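Local coordinates for protein RE68036p (Drosophila melanogaster, PDB 1SQH) that is of uncharacterised function but may act as an acyltransferase of the glycine N-acyltransferase type, at residues T70-N75 with E105-C109; E173-L179 with S211-S217. All coordinates share one frame; numbering follows the deposited sequence.

Contact 1 of 2, residues T70-N75 with E105-C109; sequences THRRGN and ELWEC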
ATOM      1  N   THR A  70      13.549  -6.938  12.890  1.00 26.67           N
ATOM      2  CA  THR A  70      14.454  -7.864  12.230  1.00 26.84           C
ATOM      3  C   THR A  70      14.822  -8.921  13.245  1.00 27.81           C
ATOM      4  O   THR A  70      14.502  -8.779  14.420  1.00 26.76           O
ATOM      5  CB  THR A  70      15.745  -7.205  11.713  1.00 26.09           C
ATOM      6  OG1 THR A  70      16.438  -8.153  10.891  1.00 26.18           O
ATOM      7  CG2 THR A  70      16.656  -6.798  12.864  1.00 25.60           C
ATOM      8  N   HIS A  71      15.479  -9.984  12.787  1.00 30.50           N
ATOM      9  CA  HIS A  71      15.892 -11.070  13.668  1.00 31.70           C
ATOM     10  C   HIS A  71      16.803 -10.486  14.754  1.00 32.01           C
ATOM     11  O   HIS A  71      17.881  -9.956  14.463  1.00 30.70           O
ATOM     12  CB  HIS A  71      16.625 -12.139  12.853  1.00 33.90           C
ATOM     13  CG  HIS A  71      16.841 -13.427  13.587  1.00 35.60           C
ATOM     14  ND1 HIS A  71      17.400 -13.484  14.845  1.00 35.81           N
ATOM     15  CD2 HIS A  71      16.607 -14.711  13.220  1.00 35.92           C
ATOM     16  CE1 HIS A  71      17.504 -14.747  15.222  1.00 35.98           C
ATOM     17  NE2 HIS A  71      17.031 -15.511  14.253  1.00 36.50           N
ATOM     18  N   ARG A  72      16.354 -10.577  16.003  1.00 32.91           N
ATOM     19  CA  ARG A  72      17.091 -10.043  17.150  1.00 34.82           C
ATOM     20  C   ARG A  72      18.549 -10.505  17.233  1.00 36.23           C
ATOM     21  O   ARG A  72      19.389  -9.813  17.812  1.00 35.95           O
ATOM     22  CB  ARG A  72      16.340 -10.391  18.445  1.00 35.04           C
ATOM     23  CG  ARG A  72      17.015  -9.950  19.744  1.00 36.34           C
ATOM     24  CD  ARG A  72      15.984  -9.806  20.857  1.00 38.29           C
ATOM     25  NE  ARG A  72      15.280  -8.531  20.748  1.00 41.54           N
ATOM     26  CZ  ARG A  72      14.076  -8.282  21.254  1.00 44.01           C
ATOM     27  NH1 ARG A  72      13.421  -9.224  21.911  1.00 45.93           N
ATOM     28  NH2 ARG A  72      13.522  -7.083  21.099  1.00 46.03           N
ATOM     29  N   ARG A  73      18.851 -11.659  16.645  1.00 37.10           N
ATOM     30  CA  ARG A  73      20.208 -12.184  16.655  1.00 38.33           C
ATOM     31  C   ARG A  73      20.761 -12.310  15.239  1.00 38.48           C
ATOM     32  O   ARG A  73      21.553 -13.207  14.951  1.00 39.79           O
ATOM     33  CB  ARG A  73      20.243 -13.554  17.332  1.00 39.73           C
ATOM     34  CG  ARG A  73      19.631 -13.578  18.721  1.00 42.00           C
ATOM     35  CD  ARG A  73      19.950 -14.894  19.411  1.00 45.25           C
ATOM     36  NE  ARG A  73      19.586 -16.036  18.577  1.00 44.90           N
ATOM     37  CZ  ARG A  73      18.336 -16.401  18.324  1.00 45.21           C
ATOM     38  NH1 ARG A  73      17.326 -15.718  18.849  1.00 45.46           N
ATOM     39  NH2 ARG A  73      18.097 -17.441  17.532  1.00 45.92           N
ATOM     40  N   GLY A  74      20.336 -11.414  14.355  1.00 38.00           N
ATOM     41  CA  GLY A  74      20.817 -11.441  12.984  1.00 35.08           C
ATOM     42  C   GLY A  74      21.167 -10.038  12.530  1.00 33.79           C
ATOM     43  O   GLY A  74      20.901  -9.073  13.248  1.00 33.29           O
ATOM     44  N   ASN A  75      21.777  -9.911  11.357  1.00 32.01           N
ATOM     45  CA  ASN A  75      22.125  -8.590  10.841  1.00 32.13           C
ATOM     46  C   ASN A  75      21.157  -8.254   9.708  1.00 30.52           C
ATOM     47  O   ASN A  75      21.182  -8.888   8.653  1.00 30.26           O
ATOM     48  CB  ASN A  75      23.561  -8.562  10.309  1.00 32.80           C
ATOM     49  CG  ASN A  75      24.087  -7.150  10.156  1.00 32.74           C
ATOM     50  OD1 ASN A  75      23.398  -6.279   9.638  1.00 34.83           O
ATOM     51  ND2 ASN A  75      25.308  -6.917  10.606  1.00 35.72           N
ATOM     52  N   GLU A 105      16.530 -17.453   7.968  1.00 35.45           N
ATOM     53  CA  GLU A 105      16.459 -16.340   8.906  1.00 33.46           C
ATOM     54  C   GLU A 105      15.061 -15.743   8.999  1.00 31.82           C
ATOM     55  O   GLU A 105      14.564 -15.478  10.091  1.00 29.93           O
ATOM     56  CB  GLU A 105      17.457 -15.256   8.502  1.00 33.18           C
ATOM     57  CG  GLU A 105      17.466 -14.047   9.416  1.00 34.06           C
ATOM     58  CD  GLU A 105      18.638 -13.132   9.136  1.00 35.87           C
ATOM     59  OE1 GLU A 105      19.768 -13.487   9.540  1.00 37.44           O
ATOM     60  OE2 GLU A 105      18.437 -12.070   8.506  1.00 33.14           O
ATOM     61  N   LEU A 106      14.431 -15.537   7.848  1.00 31.71           N
ATOM     62  CA  LEU A 106      13.091 -14.967   7.810  1.00 31.16           C
ATOM     63  C   LEU A 106      12.069 -15.865   8.508  1.00 31.96           C
ATOM     64  O   LEU A 106      11.363 -15.421   9.413  1.00 31.55           O
ATOM     65  CB  LEU A 106      12.651 -14.731   6.363  1.00 28.44           C
ATOM     66  CG  LEU A 106      11.171 -14.376   6.144  1.00 29.37           C
ATOM     67  CD1 LEU A 106      10.851 -13.047   6.802  1.00 28.02           C
ATOM     68  CD2 LEU A 106      10.870 -14.321   4.652  1.00 26.65           C
ATOM     69  N   TRP A 107      11.993 -17.123   8.087  1.00 32.11           N
ATOM     70  CA  TRP A 107      11.036 -18.049   8.667  1.00 34.06           C
ATOM     71  C   TRP A 107      11.301 -18.308  10.136  1.00 35.69           C
ATOM     72  O   TRP A 107      10.386 -18.650  10.891  1.00 35.09           O
ATOM     73  CB  TRP A 107      11.018 -19.354   7.878  1.00 34.99           C
ATOM     74  CG  TRP A 107      10.399 -19.166   6.538  1.00 33.98           C
ATOM     75  CD1 TRP A 107      11.022 -19.215   5.328  1.00 34.17           C
ATOM     76  CD2 TRP A 107       9.030 -18.833   6.276  1.00 34.87           C
ATOM     77  NE1 TRP A 107      10.124 -18.929   4.320  1.00 34.58           N
ATOM     78  CE2 TRP A 107       8.895 -18.692   4.878  1.00 35.10           C
ATOM     79  CE3 TRP A 107       7.905 -18.637   7.090  1.00 35.11           C
ATOM     80  CZ2 TRP A 107       7.669 -18.364   4.273  1.00 34.26           C
ATOM     81  CZ3 TRP A 107       6.684 -18.307   6.488  1.00 33.53           C
ATOM     82  CH2 TRP A 107       6.581 -18.176   5.095  1.00 33.96           C
ATOM     83  N   GLU A 108      12.550 -18.145  10.547  1.00 35.75           N
ATOM     84  CA  GLU A 108      12.878 -18.323  11.951  1.00 37.00           C
ATOM     85  C   GLU A 108      12.103 -17.211  12.661  1.00 36.67           C
ATOM     86  O   GLU A 108      11.480 -17.425  13.706  1.00 36.08           O
ATOM     87  CB  GLU A 108      14.381 -18.155  12.158  1.00 39.87           C
ATOM     88  CG  GLU A 108      14.899 -18.655  13.482  1.00 43.39           C
ATOM     89  CD  GLU A 108      16.406 -18.804  13.467  1.00 46.91           C
ATOM     90  OE1 GLU A 108      16.913 -19.547  12.599  1.00 47.14           O
ATOM     91  OE2 GLU A 108      17.082 -18.180  14.314  1.00 50.47           O
ATOM     92  N   CYS A 109      12.126 -16.024  12.058  1.00 34.83           N
ATOM     93  CA  CYS A 109      11.422 -14.869  12.594  1.00 33.99           C
ATOM     94  C   CYS A 109       9.911 -15.072  12.630  1.00 33.95           C
ATOM     95  O   CYS A 109       9.279 -14.936  13.680  1.00 34.69           O
ATOM     96  CB  CYS A 109      11.712 -13.623  11.751  1.00 32.80           C
ATOM     97  SG  CYS A 109      13.306 -12.835  12.051  1.00 31.05           S
TER
HETATM   98  O   HOH W   1      21.486 -11.720   9.397  1.00 22.08           O
HETATM   99  O   HOH W   2      19.315 -10.165   7.010  1.00 23.65           O
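His-71 and Glu-108 meet in a His-carboxylate hydrogen bond that ties the type I beta turn from His-71 to Gly-74, at the end of strand 67-71, to helix 104-112. NE2 of His-71 lies 2.7 Å from Glu-108 OE2, and the bond is almost straight (174°); the oxygen sits in the ring plane, whereas the nitrogen approaches from above the carboxylate plane. The same OE2 takes a long salt bridge from Arg-73 NH2 at 3.5 Å, with His-71 CE1 set against one face of the guanidinium, near its rim. Cys-109 SG packs on His-71 CB at 3.5 Å. Beside this cluster, two waters bridge the carboxylate of Glu-105 to the backbone of Asn-75: one accepts from N and donates to OE1, the other donates to O and to OE2. Glu-105 OE2 is also bonded to Thr-81. An alanine in place of His-71 would probably cost Glu-108 OE2 its straight imidazole donor, leaving the long Arg-73 bridge as its remaining link across this contact. The imidazole is positioned by its own turn: with CG anti to the backbone N (chi1 -168°), the ring's other nitrogen, ND1, accepts from Arg-73 N at 2.9 Å, and this donor too lies near the ring plane.

Contact 2 of 2, residues E173-L179 with S211-S217; sequences EFEIRRL and SLGICRS
Ser-211 meets Leu-179 where strands 174-177 and 211-216 begin to pair as antiparallel neighbours at the edge of a four-stranded sheet. Its OG accepts a hydrogen bond from Leu-179 N at 3.1 Å, and a water links the same oxygen to Arg-178 NE. With chi1 at 64°, OG stands between the backbone N and the carbonyl carbon, close to the Leu-179 side chain. Leu-212 starts away from strand 174-177 at its CB, and its side chain packs against Leu-252 and Ala-255 of helix 248-263. Gly-213 forms a hydrogen-bonded pair with Arg-177, its N giving to Arg-177 O and its O taking from Arg-177 N. Leu-179 CD2 rests 3.6 Å from Gly-213 CA, in space that a side chain at this position would claim. Ile-214 lies on the same face of the sheet as Ile-176, in a non-hydrogen-bonded pair, and its CD1 presses on Ile-176 CG2 at 3.4 Å, a tight carbon contact. Its other branch, CG2, reaches Phe-174 CB at 3.6 Å. Next comes Cys-215, hydrogen-bonded through both backbone groups to Glu-175; its SG lies 3.8 Å from Arg-177 NH2, the arginine itself being held by a salt bridge to Asp-183. Arg-216 runs beside Phe-174, the two side chains pointing the same way with guanidinium and ring planes 34° apart. At Ser-217 the pairing closes: its backbone N donates to Glu-173 O at 2.9 Å, approaching from above the carbonyl plane.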
ATOM      1  N   GLU A 173     -19.200  18.930 -17.735  1.00 42.10           N
ATOM      2  CA  GLU A 173     -20.087  18.502 -16.661  1.00 43.40           C
ATOM      3  C   GLU A 173     -19.363  18.344 -15.324  1.00 43.08           C
ATOM      4  O   GLU A 173     -19.997  18.380 -14.266  1.00 43.87           O
ATOM      5  CB  GLU A 173     -20.756  17.164 -17.007  1.00 45.51           C
ATOM      6  CG  GLU A 173     -21.403  17.067 -18.393  1.00 47.70           C
ATOM      7  CD  GLU A 173     -20.414  16.664 -19.483  1.00 48.51           C
ATOM      8  OE1 GLU A 173     -19.679  17.546 -19.988  1.00 47.52           O
ATOM      9  OE2 GLU A 173     -20.369  15.456 -19.825  1.00 48.36           O
ATOM     10  N   PHE A 174     -18.040  18.193 -15.366  1.00 42.25           N
ATOM     11  CA  PHE A 174     -17.267  17.978 -14.145  1.00 40.82           C
ATOM     12  C   PHE A 174     -16.149  18.956 -13.792  1.00 40.14           C
ATOM     13  O   PHE A 174     -15.682  19.730 -14.628  1.00 38.59           O
ATOM     14  CB  PHE A 174     -16.669  16.580 -14.194  1.00 40.07           C
ATOM     15  CG  PHE A 174     -17.662  15.517 -14.527  1.00 39.63           C
ATOM     16  CD1 PHE A 174     -18.542  15.044 -13.558  1.00 39.49           C
ATOM     17  CD2 PHE A 174     -17.723  14.989 -15.813  1.00 40.17           C
ATOM     18  CE1 PHE A 174     -19.473  14.054 -13.861  1.00 41.11           C
ATOM     19  CE2 PHE A 174     -18.646  14.000 -16.136  1.00 40.19           C
ATOM     20  CZ  PHE A 174     -19.526  13.530 -15.158  1.00 41.72           C
ATOM     21  N   GLU A 175     -15.727  18.879 -12.530  1.00 40.92           N
ATOM     22  CA  GLU A 175     -14.635  19.680 -11.975  1.00 41.22           C
ATOM     23  C   GLU A 175     -13.689  18.751 -11.203  1.00 40.60           C
ATOM     24  O   GLU A 175     -14.116  17.717 -10.670  1.00 38.70           O
ATOM     25  CB  GLU A 175     -15.165  20.745 -11.013  1.00 43.21           C
ATOM     26  CG  GLU A 175     -15.641  22.027 -11.667  1.00 47.56           C
ATOM     27  CD  GLU A 175     -15.900  23.119 -10.646  1.00 50.13           C
ATOM     28  OE1 GLU A 175     -16.735  22.895  -9.741  1.00 52.66           O
ATOM     29  OE2 GLU A 175     -15.266  24.194 -10.743  1.00 50.46           O
ATOM     30  N   ILE A 176     -12.412  19.115 -11.145  1.00 39.76           N
ATOM     31  CA  ILE A 176     -11.433  18.304 -10.425  1.00 40.38           C
ATOM     32  C   ILE A 176     -10.859  19.104  -9.273  1.00 38.65           C
ATOM     33  O   ILE A 176     -10.612  20.302  -9.413  1.00 38.66           O
ATOM     34  CB  ILE A 176     -10.236  17.872 -11.317  1.00 41.72           C
ATOM     35  CG1 ILE A 176      -9.430  19.096 -11.758  1.00 44.21           C
ATOM     36  CG2 ILE A 176     -10.725  17.098 -12.513  1.00 43.63           C
ATOM     37  CD1 ILE A 176     -10.199  20.094 -12.622  1.00 48.44           C
ATOM     38  N   ARG A 177     -10.647  18.440  -8.142  1.00 36.56           N
ATOM     39  CA  ARG A 177     -10.078  19.088  -6.968  1.00 34.82           C
ATOM     40  C   ARG A 177      -9.519  18.029  -6.039  1.00 34.47           C
ATOM     41  O   ARG A 177      -9.865  16.854  -6.153  1.00 34.42           O
ATOM     42  CB  ARG A 177     -11.148  19.884  -6.219  1.00 32.70           C
ATOM     43  CG  ARG A 177     -12.223  19.017  -5.582  1.00 33.40           C
ATOM     44  CD  ARG A 177     -13.204  19.849  -4.752  1.00 33.02           C
ATOM     45  NE  ARG A 177     -14.298  19.040  -4.216  1.00 34.28           N
ATOM     46  CZ  ARG A 177     -14.184  18.179  -3.206  1.00 35.16           C
ATOM     47  NH1 ARG A 177     -13.015  18.013  -2.598  1.00 33.71           N
ATOM     48  NH2 ARG A 177     -15.237  17.460  -2.822  1.00 32.36           N
ATOM     49  N   ARG A 178      -8.640  18.438  -5.130  1.00 34.01           N
ATOM     50  CA  ARG A 178      -8.080  17.512  -4.156  1.00 32.37           C
ATOM     51  C   ARG A 178      -9.255  17.176  -3.249  1.00 31.50           C
ATOM     52  O   ARG A 178     -10.155  17.999  -3.051  1.00 31.88           O
ATOM     53  CB  ARG A 178      -6.972  18.189  -3.341  1.00 34.10           C
ATOM     54  CG  ARG A 178      -6.303  17.291  -2.306  1.00 35.51           C
ATOM     55  CD  ARG A 178      -5.362  18.087  -1.398  1.00 37.06           C
ATOM     56  NE  ARG A 178      -4.596  17.208  -0.510  1.00 39.94           N
ATOM     57  CZ  ARG A 178      -3.801  17.626   0.473  1.00 41.84           C
ATOM     58  NH1 ARG A 178      -3.660  18.923   0.716  1.00 42.40           N
ATOM     59  NH2 ARG A 178      -3.141  16.741   1.211  1.00 42.09           N
ATOM     60  N   LEU A 179      -9.269  15.967  -2.714  1.00 29.61           N
ATOM     61  CA  LEU A 179     -10.352  15.572  -1.829  1.00 28.71           C
ATOM     62  C   LEU A 179     -10.213  16.336  -0.506  1.00 29.32           C
ATOM     63  O   LEU A 179      -9.161  16.914  -0.213  1.00 25.81           O
ATOM     64  CB  LEU A 179     -10.283  14.064  -1.570  1.00 26.65           C
ATOM     65  CG  LEU A 179     -10.453  13.175  -2.802  1.00 24.53           C
ATOM     66  CD1 LEU A 179     -10.170  11.722  -2.431  1.00 24.73           C
ATOM     67  CD2 LEU A 179     -11.862  13.335  -3.347  1.00 22.54           C
ATOM     68  N   SER A 211      -4.529  13.349  -3.398  1.00 24.23           N
ATOM     69  CA  SER A 211      -5.791  12.730  -3.784  1.00 24.75           C
ATOM     70  C   SER A 211      -6.450  13.576  -4.874  1.00 25.48           C
ATOM     71  O   SER A 211      -6.070  14.729  -5.088  1.00 26.62           O
ATOM     72  CB  SER A 211      -6.721  12.622  -2.579  1.00 21.76           C
ATOM     73  OG  SER A 211      -7.066  13.908  -2.102  1.00 21.94           O
ATOM     74  N   LEU A 212      -7.418  12.996  -5.578  1.00 25.46           N
ATOM     75  CA  LEU A 212      -8.120  13.718  -6.630  1.00 25.35           C
ATOM     76  C   LEU A 212      -9.567  13.274  -6.724  1.00 26.01           C
ATOM     77  O   LEU A 212      -9.865  12.082  -6.699  1.00 26.74           O
ATOM     78  CB  LEU A 212      -7.434  13.514  -7.984  1.00 22.81           C
ATOM     79  CG  LEU A 212      -6.167  14.316  -8.289  1.00 23.13           C
ATOM     80  CD1 LEU A 212      -5.720  14.062  -9.731  1.00 20.56           C
ATOM     81  CD2 LEU A 212      -6.442  15.798  -8.100  1.00 21.25           C
ATOM     82  N   GLY A 213     -10.466  14.242  -6.828  1.00 27.40           N
ATOM     83  CA  GLY A 213     -11.871  13.914  -6.933  1.00 28.19           C
ATOM     84  C   GLY A 213     -12.515  14.614  -8.110  1.00 29.15           C
ATOM     85  O   GLY A 213     -12.088  15.702  -8.514  1.00 29.48           O
ATOM     86  N   ILE A 214     -13.535  13.974  -8.670  1.00 30.01           N
ATOM     87  CA  ILE A 214     -14.289  14.519  -9.794  1.00 31.82           C
ATOM     88  C   ILE A 214     -15.710  14.860  -9.305  1.00 34.31           C
ATOM     89  O   ILE A 214     -16.464  13.973  -8.869  1.00 33.19           O
ATOM     90  CB  ILE A 214     -14.423  13.487 -10.951  1.00 31.21           C
ATOM     91  CG1 ILE A 214     -13.047  13.060 -11.464  1.00 31.34           C
ATOM     92  CG2 ILE A 214     -15.213  14.097 -12.099  1.00 31.06           C
ATOM     93  CD1 ILE A 214     -12.305  14.135 -12.232  1.00 30.09           C
ATOM     94  N   CYS A 215     -16.080  16.135  -9.375  1.00 36.62           N
ATOM     95  CA  CYS A 215     -17.414  16.540  -8.949  1.00 41.98           C
ATOM     96  C   CYS A 215     -18.186  17.218 -10.073  1.00 44.39           C
ATOM     97  O   CYS A 215     -17.593  17.862 -10.942  1.00 44.48           O
ATOM     98  CB  CYS A 215     -17.330  17.487  -7.754  1.00 43.62           C
ATOM     99  SG  CYS A 215     -16.655  16.733  -6.268  1.00 46.74           S
ATOM    100  N   ARG A 216     -19.508  17.072 -10.053  1.00 47.49           N
ATOM    101  CA  ARG A 216     -20.353  17.687 -11.069  1.00 50.57           C
ATOM    102  C   ARG A 216     -20.341  19.190 -10.813  1.00 51.74           C
ATOM    103  O   ARG A 216     -20.495  19.631  -9.672  1.00 52.48           O
ATOM    104  CB  ARG A 216     -21.792  17.165 -10.975  1.00 51.08           C
ATOM    105  CG  ARG A 216     -21.912  15.663 -10.781  1.00 54.27           C
ATOM    106  CD  ARG A 216     -23.262  15.137 -11.259  1.00 57.20           C
ATOM    107  NE  ARG A 216     -23.267  14.894 -12.703  1.00 59.65           N
ATOM    108  CZ  ARG A 216     -24.349  14.596 -13.417  1.00 60.48           C
ATOM    109  NH1 ARG A 216     -25.536  14.503 -12.826  1.00 60.61           N
ATOM    110  NH2 ARG A 216     -24.242  14.382 -14.728  1.00 60.50           N
ATOM    111  N   SER A 217     -20.147  19.980 -11.864  1.00 52.35           N
ATOM    112  CA  SER A 217     -20.130  21.425 -11.702  1.00 53.26           C
ATOM    113  C   SER A 217     -21.433  21.913 -11.068  1.00 54.12           C
ATOM    114  O   SER A 217     -21.441  22.889 -10.315  1.00 54.47           O
ATOM    115  CB  SER A 217     -19.914  22.097 -13.052  1.00 53.36           C
ATOM    116  OG  SER A 217     -18.656  21.725 -13.577  1.00 54.23           O
TER
HETATM  117  O   HOH W   3      -5.219  14.532  -0.147  1.00 31.10           O

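Along the chain the contacts come in series, 70-75 with 105-109 closing before 173-179 with 211-217 opens. Their centres are about 47 Å apart, on opposite sides of the chain's centre, and their nearest atoms about 31 Å apart. They share no sheet: contact 1 fastens helix 104-112 to the end of strand 67-71 in the mixed eight-stranded sheet, whereas contact 2 pairs the outer strand 174-177 of the separate antiparallel sheet with its neighbour. Contact 1 belongs to the DUF5645 part of the chain and 211-217 to the FR47-like part, both related to acetyltransferases, consistent with a protein containing two acetyltransferase-related regions.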